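Local coordinates for protein carboxypeptidase Y inhibitor (Saccharomyces cerevisiae, PDB 1WPX) that inhibits the serine protease carboxypeptidase Y, specifically and potently, as a member of the phosphatidylethanolamine-binding protein family, at residues 40-43 / 44-47; 8-11 / 12-16; 157-160 / 161-164. All coordinates share one frame; numbering follows the deposited sequence.

How the interactions relate
Interactions 1 and 3 both belong to the large antiparallel sheet of the protein. Interaction 2 lies earlier in the chain, within helix 8-18. The centres of interactions 1 and 3 are about 19 Å apart, with nearest atoms about 6 Å apart. Interaction 2 sits about 20 Å from interaction 1 and about 23 Å from interaction 3, centre to centre. No two of them touch. Interaction 3 holds the sulfate ion, in what is probably the anion-binding pocket of the family. Interactions 1 and 2 instead come within reach of the other protein in the assembly, interaction 2 with more of its residues.

Interaction 1. Residues 40-43 / 44-47; sequences EYSS and SAPV
Y41 N donates to A45 O at 2.8 Å, and the N-H points almost straight at the oxygen (173°). The donor is tilted 27° from the carbonyl plane. This bond helps close the tight link between strands 35-40 and 45-47, a beta hairpin whose corner is a type I turn from S42 to A45. A second backbone bond, A45 N to S42 O, closes the turn itself. Two residues of the first strand, Y41 and S42, stand opposite the single A45, a classic beta bulge. Beyond it E40 and P46 form a non-hydrogen-bonded antiparallel pair. That place suits a proline, which has no N-H to give. CG of E40 lies 4.1 Å from CA of P46.

The Y41 ring turns back along the second strand because CG stands beside the backbone N and anti to the carbonyl carbon (chi1 -76°). A45 O meets the ring edge near its plane, with CD2 3.8 Å from that oxygen. CE2 of Y41 reaches CG1 of V47 at 4.3 Å. CB of Y41 touches CB of A45 at 3.7 Å. The phenol OH is bonded outside, to Y150 OH, and L53 packs against both Y41 and A45.

At the turn, S42 OG and S44 OG share a weak hydrogen bond of 3.3 Å. S44 OG has a firmer partner in K57 NZ.

The hairpin therefore relies chiefly on backbone bonds, including one from V47 to V39, with the Y41, A45 and V47 side chains packed alongside. Its serine hydroxyls add little across the turn.

Interaction 2. Residues 8-11 / 12-16; sequences FAQA and SIDSY
S12 grips F8 O twice, through its backbone N at 3.1 Å and through its OG at 2.9 Å. The amide comes in above the carbonyl plane, 46° out of it. The hydroxyl approaches nearly along the C=O axis. It can do so because OG stands beside the backbone N, anti to the carbonyl carbon (chi1 -71°). The hydroxyl is thus folded back on the preceding turn of helix 8-18. An aromatic side chain of the other protein packs on S12, and an aromatic ring of that chain meets the F8 ring.

I13 N follows with a regular helical bond to A9 O, 3.0 Å long. CG1 of I13 lies 3.2 Å from A9 O, so the same oxygen meets both the amide and the start of the side chain.

D14 N bonds Q10 O at 2.9 Å. The D14 carboxylate lies beside the Q10 amide one turn back, with the two planes 69° apart. Which end of that amide faces the acid is uncertain.

S15 N reaches A11 O at 3.2 Å, and its CB rests near the same oxygen.

Y16 N donates to S12 O one turn back, at 3.0 Å. That oxygen also lies on one face of the Y16 ring, 3.1 Å above the plane and offset toward the rim. The Y16 OH bonds S212 O, and the ring packs on I21 and L22.

Y16 and I13, with A9 and S15, pack on the inhibitor's own chain. F8, S12 and D14 meet the partner protein, and S15 faces both. There the negative charge of D14 is probably eased by the basic side chain that packs on it.

Interaction 3. Residues 157-160 / 161-164; sequences KGSG and PHRY. With SO4 (sulfate ion), chain G.
G160 carries the chain at a positive phi (94°) and runs through P161 into strand 162-170. The sequence G-P-H-R here matches a signature of the phosphatidylethanolamine-binding family.

H162 bends back to S159, and its NE2 donates to S159 OG at 3.2 Å. The hydroxyl sits 36° out of the imidazole plane, so this bond is poorly aligned with the ring. S159 OG in turn bonds P156 O, which ties it to the loop. CD2 of H162 lies 3.4 Å from G160 O, met obliquely. The ring is swung to this side by its first torsion (chi1 -67°), with CG beside the backbone N. At its other nitrogen, ND1 bonds D96 OD2.

A sulfate ion, probably from the crystallisation liquor, lies beyond the ring. Its O3 meets the H162 edge in plane, 3.5 Å from ND1. Y164 holds the ion more directly, for its OH donates to O2 at 3.3 Å. That oxygen also lies in the plane of the tyrosine ring at its edge, 3.7 Å from CE1 of Y164. H112 NE2 and A154 N also bond the sulfate. The Y164 ring itself meets the ring of F215.

A leucine in place of H162 would probably leave D96 and S159 OG without their imidazole partner, with S159 held by P156 O alone of the two bonds described.

The sulfate probably marks the anion-binding pocket known from relatives, consistent with the phospholipid binding of the family. S159 OG serves only as the acceptor of NE2. With D96 and the sulfate beside it, the H162 imidazole would probably be favoured in its positively charged form.

Interaction 1. Residues 40-43 / 44-47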
ATOM      1  N   GLU B  40       1.220   4.702 -18.393  1.00 39.25           N
ATOM      2  CA  GLU B  40      -0.174   4.997 -18.098  1.00 40.93           C
ATOM      3  C   GLU B  40      -1.015   5.185 -19.358  1.00 40.99           C
ATOM      4  O   GLU B  40      -0.559   5.770 -20.338  1.00 42.63           O
ATOM      5  CB  GLU B  40      -0.256   6.260 -17.250  1.00 42.28           C
ATOM      6  CG  GLU B  40      -1.661   6.674 -16.916  1.00 47.77           C
ATOM      7  CD  GLU B  40      -1.711   8.039 -16.279  1.00 51.33           C
ATOM      8  OE1 GLU B  40      -1.308   9.016 -16.949  1.00 52.80           O
ATOM      9  OE2 GLU B  40      -2.147   8.131 -15.110  1.00 53.88           O
ATOM     10  N   TYR B  41      -2.246   4.685 -19.327  1.00 40.69           N
ATOM     11  CA  TYR B  41      -3.158   4.819 -20.456  1.00 39.19           C
ATOM     12  C   TYR B  41      -4.019   6.041 -20.209  1.00 40.25           C
ATOM     13  O   TYR B  41      -4.328   6.794 -21.131  1.00 41.02           O
ATOM     14  CB  TYR B  41      -4.030   3.578 -20.580  1.00 36.36           C
ATOM     15  CG  TYR B  41      -3.296   2.398 -21.161  1.00 35.94           C
ATOM     16  CD1 TYR B  41      -3.097   2.288 -22.537  1.00 35.46           C
ATOM     17  CD2 TYR B  41      -2.774   1.402 -20.337  1.00 35.18           C
ATOM     18  CE1 TYR B  41      -2.396   1.210 -23.079  1.00 34.13           C
ATOM     19  CE2 TYR B  41      -2.072   0.324 -20.869  1.00 33.60           C
ATOM     20  CZ  TYR B  41      -1.889   0.236 -22.238  1.00 32.95           C
ATOM     21  OH  TYR B  41      -1.207  -0.828 -22.763  1.00 30.93           O
ATOM     22  N   SER B  42      -4.398   6.223 -18.951  1.00 41.74           N
ATOM     23  CA  SER B  42      -5.207   7.361 -18.524  1.00 44.36           C
ATOM     24  C   SER B  42      -5.099   7.455 -17.005  1.00 44.75           C
ATOM     25  O   SER B  42      -4.712   6.489 -16.346  1.00 44.87           O
ATOM     26  CB  SER B  42      -6.671   7.183 -18.938  1.00 43.04           C
ATOM     27  OG  SER B  42      -7.255   6.080 -18.274  1.00 45.24           O
ATOM     28  N   SER B  43      -5.440   8.614 -16.454  1.00 45.34           N
ATOM     29  CA  SER B  43      -5.351   8.822 -15.015  1.00 46.18           C
ATOM     30  C   SER B  43      -5.955   7.672 -14.212  1.00 46.10           C
ATOM     31  O   SER B  43      -5.589   7.453 -13.053  1.00 46.38           O
ATOM     32  CB  SER B  43      -6.024  10.145 -14.625  1.00 46.42           C
ATOM     33  OG  SER B  43      -7.413  10.124 -14.896  1.00 49.42           O
ATOM     34  N   SER B  44      -6.865   6.927 -14.829  1.00 44.54           N
ATOM     35  CA  SER B  44      -7.501   5.814 -14.144  1.00 45.17           C
ATOM     36  C   SER B  44      -6.962   4.472 -14.623  1.00 45.83           C
ATOM     37  O   SER B  44      -7.394   3.416 -14.147  1.00 47.08           O
ATOM     38  CB  SER B  44      -9.012   5.852 -14.371  1.00 45.41           C
ATOM     39  OG  SER B  44      -9.325   5.571 -15.728  1.00 48.50           O
ATOM     40  N   ALA B  45      -6.023   4.510 -15.564  1.00 44.62           N
ATOM     41  CA  ALA B  45      -5.461   3.282 -16.106  1.00 42.19           C
ATOM     42  C   ALA B  45      -3.942   3.272 -16.105  1.00 41.54           C
ATOM     43  O   ALA B  45      -3.306   3.328 -17.157  1.00 41.49           O
ATOM     44  CB  ALA B  45      -5.979   3.057 -17.517  1.00 42.43           C
ATOM     45  N   PRO B  46      -3.333   3.214 -14.913  1.00 40.22           N
ATOM     46  CA  PRO B  46      -1.871   3.192 -14.850  1.00 37.38           C
ATOM     47  C   PRO B  46      -1.439   1.738 -14.855  1.00 35.25           C
ATOM     48  O   PRO B  46      -2.172   0.876 -14.380  1.00 34.57           O
ATOM     49  CB  PRO B  46      -1.584   3.846 -13.508  1.00 37.64           C
ATOM     50  CG  PRO B  46      -2.685   3.272 -12.656  1.00 37.47           C
ATOM     51  CD  PRO B  46      -3.915   3.360 -13.564  1.00 37.86           C
ATOM     52  N   VAL B  47      -0.278   1.446 -15.420  1.00 33.89           N
ATOM     53  CA  VAL B  47       0.195   0.075 -15.379  1.00 33.36           C
ATOM     54  C   VAL B  47       1.131   0.144 -14.178  1.00 31.49           C
ATOM     55  O   VAL B  47       2.126   0.868 -14.198  1.00 32.14           O
ATOM     56  CB  VAL B  47       0.905  -0.339 -16.712  1.00 33.82           C
ATOM     57  CG1 VAL B  47       0.831   0.801 -17.699  1.00 34.67           C
ATOM     58  CG2 VAL B  47       2.342  -0.792 -16.463  1.00 33.31           C
TER

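Interaction 2. Residues 8-11 / 12-16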
ATOM      1  N   PHE B   8      12.945   0.685  -4.382  1.00 33.35           N
ATOM      2  CA  PHE B   8      12.209   0.392  -5.606  1.00 33.07           C
ATOM      3  C   PHE B   8      12.890  -0.619  -6.506  1.00 33.52           C
ATOM      4  O   PHE B   8      12.251  -1.214  -7.377  1.00 33.47           O
ATOM      5  CB  PHE B   8      11.944   1.661  -6.403  1.00 33.83           C
ATOM      6  CG  PHE B   8      10.645   2.307  -6.067  1.00 36.25           C
ATOM      7  CD1 PHE B   8      10.468   2.943  -4.842  1.00 37.54           C
ATOM      8  CD2 PHE B   8       9.582   2.249  -6.958  1.00 37.05           C
ATOM      9  CE1 PHE B   8       9.246   3.512  -4.503  1.00 37.88           C
ATOM     10  CE2 PHE B   8       8.356   2.813  -6.635  1.00 39.83           C
ATOM     11  CZ  PHE B   8       8.188   3.450  -5.397  1.00 39.66           C
ATOM     12  N   ALA B   9      14.185  -0.820  -6.298  1.00 33.88           N
ATOM     13  CA  ALA B   9      14.921  -1.774  -7.107  1.00 34.82           C
ATOM     14  C   ALA B   9      14.543  -3.175  -6.666  1.00 35.90           C
ATOM     15  O   ALA B   9      14.115  -4.004  -7.480  1.00 37.08           O
ATOM     16  CB  ALA B   9      16.414  -1.565  -6.948  1.00 34.98           C
ATOM     17  N   GLN B  10      14.684  -3.439  -5.370  1.00 35.18           N
ATOM     18  CA  GLN B  10      14.354  -4.757  -4.859  1.00 34.96           C
ATOM     19  C   GLN B  10      12.888  -5.062  -5.117  1.00 34.96           C
ATOM     20  O   GLN B  10      12.527  -6.186  -5.478  1.00 34.77           O
ATOM     21  CB  GLN B  10      14.655  -4.853  -3.365  1.00 35.66           C
ATOM     22  CG  GLN B  10      14.329  -6.219  -2.799  1.00 43.13           C
ATOM     23  CD  GLN B  10      14.964  -7.353  -3.610  1.00 49.26           C
ATOM     24  OE1 GLN B  10      14.430  -8.469  -3.667  1.00 49.14           O
ATOM     25  NE2 GLN B  10      16.113  -7.072  -4.233  1.00 49.05           N
ATOM     26  N   ALA B  11      12.044  -4.051  -4.945  1.00 33.12           N
ATOM     27  CA  ALA B  11      10.620  -4.222  -5.161  1.00 32.80           C
ATOM     28  C   ALA B  11      10.363  -4.685  -6.591  1.00 33.82           C
ATOM     29  O   ALA B  11       9.514  -5.542  -6.830  1.00 32.45           O
ATOM     30  CB  ALA B  11       9.895  -2.918  -4.891  1.00 32.23           C
ATOM     31  N   SER B  12      11.102  -4.119  -7.542  1.00 34.01           N
ATOM     32  CA  SER B  12      10.937  -4.484  -8.945  1.00 34.28           C
ATOM     33  C   SER B  12      11.355  -5.925  -9.194  1.00 34.56           C
ATOM     34  O   SER B  12      10.635  -6.676  -9.854  1.00 33.07           O
ATOM     35  CB  SER B  12      11.760  -3.559  -9.848  1.00 34.43           C
ATOM     36  OG  SER B  12      11.207  -2.257  -9.893  1.00 35.62           O
ATOM     37  N   ILE B  13      12.519  -6.302  -8.667  1.00 34.51           N
ATOM     38  CA  ILE B  13      13.032  -7.652  -8.851  1.00 35.66           C
ATOM     39  C   ILE B  13      12.025  -8.658  -8.314  1.00 35.93           C
ATOM     40  O   ILE B  13      11.689  -9.632  -8.986  1.00 36.49           O
ATOM     41  CB  ILE B  13      14.377  -7.874  -8.104  1.00 39.00           C
ATOM     42  CG1 ILE B  13      15.399  -6.803  -8.495  1.00 39.40           C
ATOM     43  CG2 ILE B  13      14.933  -9.258  -8.439  1.00 35.45           C
ATOM     44  CD1 ILE B  13      15.866  -6.904  -9.925  1.00 43.16           C
ATOM     45  N   ASP B  14      11.547  -8.418  -7.095  1.00 35.13           N
ATOM     46  CA  ASP B  14      10.588  -9.316  -6.473  1.00 34.44           C
ATOM     47  C   ASP B  14       9.367  -9.547  -7.344  1.00 33.80           C
ATOM     48  O   ASP B  14       8.909 -10.681  -7.489  1.00 33.93           O
ATOM     49  CB  ASP B  14      10.169  -8.784  -5.104  1.00 35.58           C
ATOM     50  CG  ASP B  14      11.303  -8.837  -4.094  1.00 38.51           C
ATOM     51  OD1 ASP B  14      12.305  -9.535  -4.371  1.00 39.98           O
ATOM     52  OD2 ASP B  14      11.198  -8.195  -3.026  1.00 40.22           O
ATOM     53  N   SER B  15       8.847  -8.480  -7.935  1.00 32.67           N
ATOM     54  CA  SER B  15       7.689  -8.604  -8.801  1.00 33.13           C
ATOM     55  C   SER B  15       8.022  -9.452 -10.039  1.00 34.23           C
ATOM     56  O   SER B  15       7.291 -10.388 -10.366  1.00 34.56           O
ATOM     57  CB  SER B  15       7.200  -7.217  -9.225  1.00 32.23           C
ATOM     58  OG  SER B  15       5.989  -7.296  -9.963  1.00 33.41           O
ATOM     59  N   TYR B  16       9.126  -9.131 -10.714  1.00 35.00           N
ATOM     60  CA  TYR B  16       9.549  -9.859 -11.915  1.00 35.36           C
ATOM     61  C   TYR B  16       9.690 -11.345 -11.636  1.00 35.43           C
ATOM     62  O   TYR B  16       9.358 -12.177 -12.480  1.00 34.42           O
ATOM     63  CB  TYR B  16      10.900  -9.351 -12.419  1.00 37.27           C
ATOM     64  CG  TYR B  16      10.953  -7.893 -12.814  1.00 39.98           C
ATOM     65  CD1 TYR B  16      12.138  -7.164 -12.653  1.00 40.69           C
ATOM     66  CD2 TYR B  16       9.841  -7.240 -13.354  1.00 40.34           C
ATOM     67  CE1 TYR B  16      12.225  -5.818 -13.010  1.00 40.91           C
ATOM     68  CE2 TYR B  16       9.913  -5.887 -13.721  1.00 43.03           C
ATOM     69  CZ  TYR B  16      11.115  -5.183 -13.541  1.00 42.88           C
ATOM     70  OH  TYR B  16      11.214  -3.852 -13.876  1.00 41.10           O
TER

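Interaction 3. Residues 157-160 / 161-164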
ATOM      1  N   LYS B 157     -11.269 -14.948 -25.325  1.00 50.46           N
ATOM      2  CA  LYS B 157     -12.221 -15.175 -24.251  1.00 50.50           C
ATOM      3  C   LYS B 157     -11.988 -16.553 -23.639  1.00 50.00           C
ATOM      4  O   LYS B 157     -11.924 -17.550 -24.351  1.00 49.96           O
ATOM      5  CB  LYS B 157     -13.649 -15.084 -24.803  1.00 51.26           C
ATOM      6  CG  LYS B 157     -14.733 -15.341 -23.779  1.00 52.40           C
ATOM      7  CD  LYS B 157     -16.115 -15.171 -24.385  1.00 54.24           C
ATOM      8  CE  LYS B 157     -17.194 -15.463 -23.355  1.00 55.28           C
ATOM      9  NZ  LYS B 157     -17.030 -16.834 -22.785  1.00 56.81           N
ATOM     10  N   GLY B 158     -11.843 -16.600 -22.319  1.00 50.32           N
ATOM     11  CA  GLY B 158     -11.637 -17.872 -21.643  1.00 49.63           C
ATOM     12  C   GLY B 158     -10.202 -18.344 -21.501  1.00 49.45           C
ATOM     13  O   GLY B 158      -9.935 -19.271 -20.735  1.00 48.92           O
ATOM     14  N   SER B 159      -9.273 -17.722 -22.219  1.00 49.09           N
ATOM     15  CA  SER B 159      -7.869 -18.126 -22.146  1.00 48.90           C
ATOM     16  C   SER B 159      -7.223 -17.763 -20.813  1.00 48.52           C
ATOM     17  O   SER B 159      -6.122 -18.215 -20.501  1.00 48.58           O
ATOM     18  CB  SER B 159      -7.078 -17.494 -23.291  1.00 48.39           C
ATOM     19  OG  SER B 159      -7.260 -16.093 -23.314  1.00 49.91           O
ATOM     20  N   GLY B 160      -7.920 -16.959 -20.021  1.00 48.20           N
ATOM     21  CA  GLY B 160      -7.378 -16.553 -18.740  1.00 47.12           C
ATOM     22  C   GLY B 160      -6.656 -15.230 -18.896  1.00 46.65           C
ATOM     23  O   GLY B 160      -6.696 -14.629 -19.972  1.00 46.35           O
ATOM     24  N   PRO B 161      -6.000 -14.735 -17.839  1.00 45.84           N
ATOM     25  CA  PRO B 161      -5.284 -13.462 -17.947  1.00 44.77           C
ATOM     26  C   PRO B 161      -3.961 -13.610 -18.696  1.00 42.90           C
ATOM     27  O   PRO B 161      -3.376 -14.696 -18.738  1.00 41.85           O
ATOM     28  CB  PRO B 161      -5.084 -13.062 -16.487  1.00 46.32           C
ATOM     29  CG  PRO B 161      -4.910 -14.390 -15.811  1.00 44.74           C
ATOM     30  CD  PRO B 161      -6.003 -15.222 -16.447  1.00 44.87           C
ATOM     31  N   HIS B 162      -3.506 -12.518 -19.299  1.00 41.94           N
ATOM     32  CA  HIS B 162      -2.241 -12.511 -20.028  1.00 40.07           C
ATOM     33  C   HIS B 162      -1.337 -11.437 -19.453  1.00 38.46           C
ATOM     34  O   HIS B 162      -1.808 -10.418 -18.939  1.00 36.58           O
ATOM     35  CB  HIS B 162      -2.446 -12.186 -21.509  1.00 42.26           C
ATOM     36  CG  HIS B 162      -3.182 -13.235 -22.278  1.00 45.18           C
ATOM     37  ND1 HIS B 162      -3.305 -13.194 -23.650  1.00 46.49           N
ATOM     38  CD2 HIS B 162      -3.834 -14.351 -21.875  1.00 46.27           C
ATOM     39  CE1 HIS B 162      -3.999 -14.239 -24.060  1.00 47.07           C
ATOM     40  NE2 HIS B 162      -4.333 -14.957 -23.003  1.00 47.75           N
ATOM     41  N   ARG B 163      -0.034 -11.663 -19.555  1.00 37.19           N
ATOM     42  CA  ARG B 163       0.939 -10.687 -19.093  1.00 36.17           C
ATOM     43  C   ARG B 163       1.275  -9.762 -20.261  1.00 37.47           C
ATOM     44  O   ARG B 163       1.638 -10.221 -21.347  1.00 37.68           O
ATOM     45  CB  ARG B 163       2.213 -11.379 -18.608  1.00 32.58           C
ATOM     46  CG  ARG B 163       2.088 -12.025 -17.245  1.00 31.96           C
ATOM     47  CD  ARG B 163       3.273 -12.923 -16.957  1.00 29.57           C
ATOM     48  NE  ARG B 163       3.370 -13.995 -17.938  1.00 28.22           N
ATOM     49  CZ  ARG B 163       4.350 -14.891 -17.970  1.00 30.29           C
ATOM     50  NH1 ARG B 163       5.324 -14.845 -17.066  1.00 29.08           N
ATOM     51  NH2 ARG B 163       4.362 -15.827 -18.914  1.00 27.95           N
ATOM     52  N   TYR B 164       1.126  -8.460 -20.041  1.00 37.72           N
ATOM     53  CA  TYR B 164       1.445  -7.467 -21.057  1.00 37.37           C
ATOM     54  C   TYR B 164       2.664  -6.725 -20.532  1.00 37.21           C
ATOM     55  O   TYR B 164       2.554  -5.863 -19.654  1.00 38.02           O
ATOM     56  CB  TYR B 164       0.244  -6.550 -21.259  1.00 38.90           C
ATOM     57  CG  TYR B 164      -0.886  -7.300 -21.912  1.00 41.73           C
ATOM     58  CD1 TYR B 164      -0.827  -7.624 -23.271  1.00 43.33           C
ATOM     59  CD2 TYR B 164      -1.958  -7.787 -21.160  1.00 41.78           C
ATOM     60  CE1 TYR B 164      -1.799  -8.418 -23.868  1.00 43.85           C
ATOM     61  CE2 TYR B 164      -2.940  -8.590 -21.746  1.00 43.66           C
ATOM     62  CZ  TYR B 164      -2.850  -8.903 -23.102  1.00 44.51           C
ATOM     63  OH  TYR B 164      -3.782  -9.721 -23.694  1.00 42.85           O
TER
HETATM   64  S   SO4 G 902      -2.863 -10.833 -27.429  1.00 73.88           S
HETATM   65  O1  SO4 G 902      -2.898 -10.851 -28.903  1.00 75.28           O
HETATM   66  O2  SO4 G 902      -3.542  -9.616 -26.944  1.00 73.76           O
HETATM   67  O3  SO4 G 902      -3.551 -12.030 -26.909  1.00 75.27           O
HETATM   68  O4  SO4 G 902      -1.462 -10.842 -26.975  1.00 73.68           O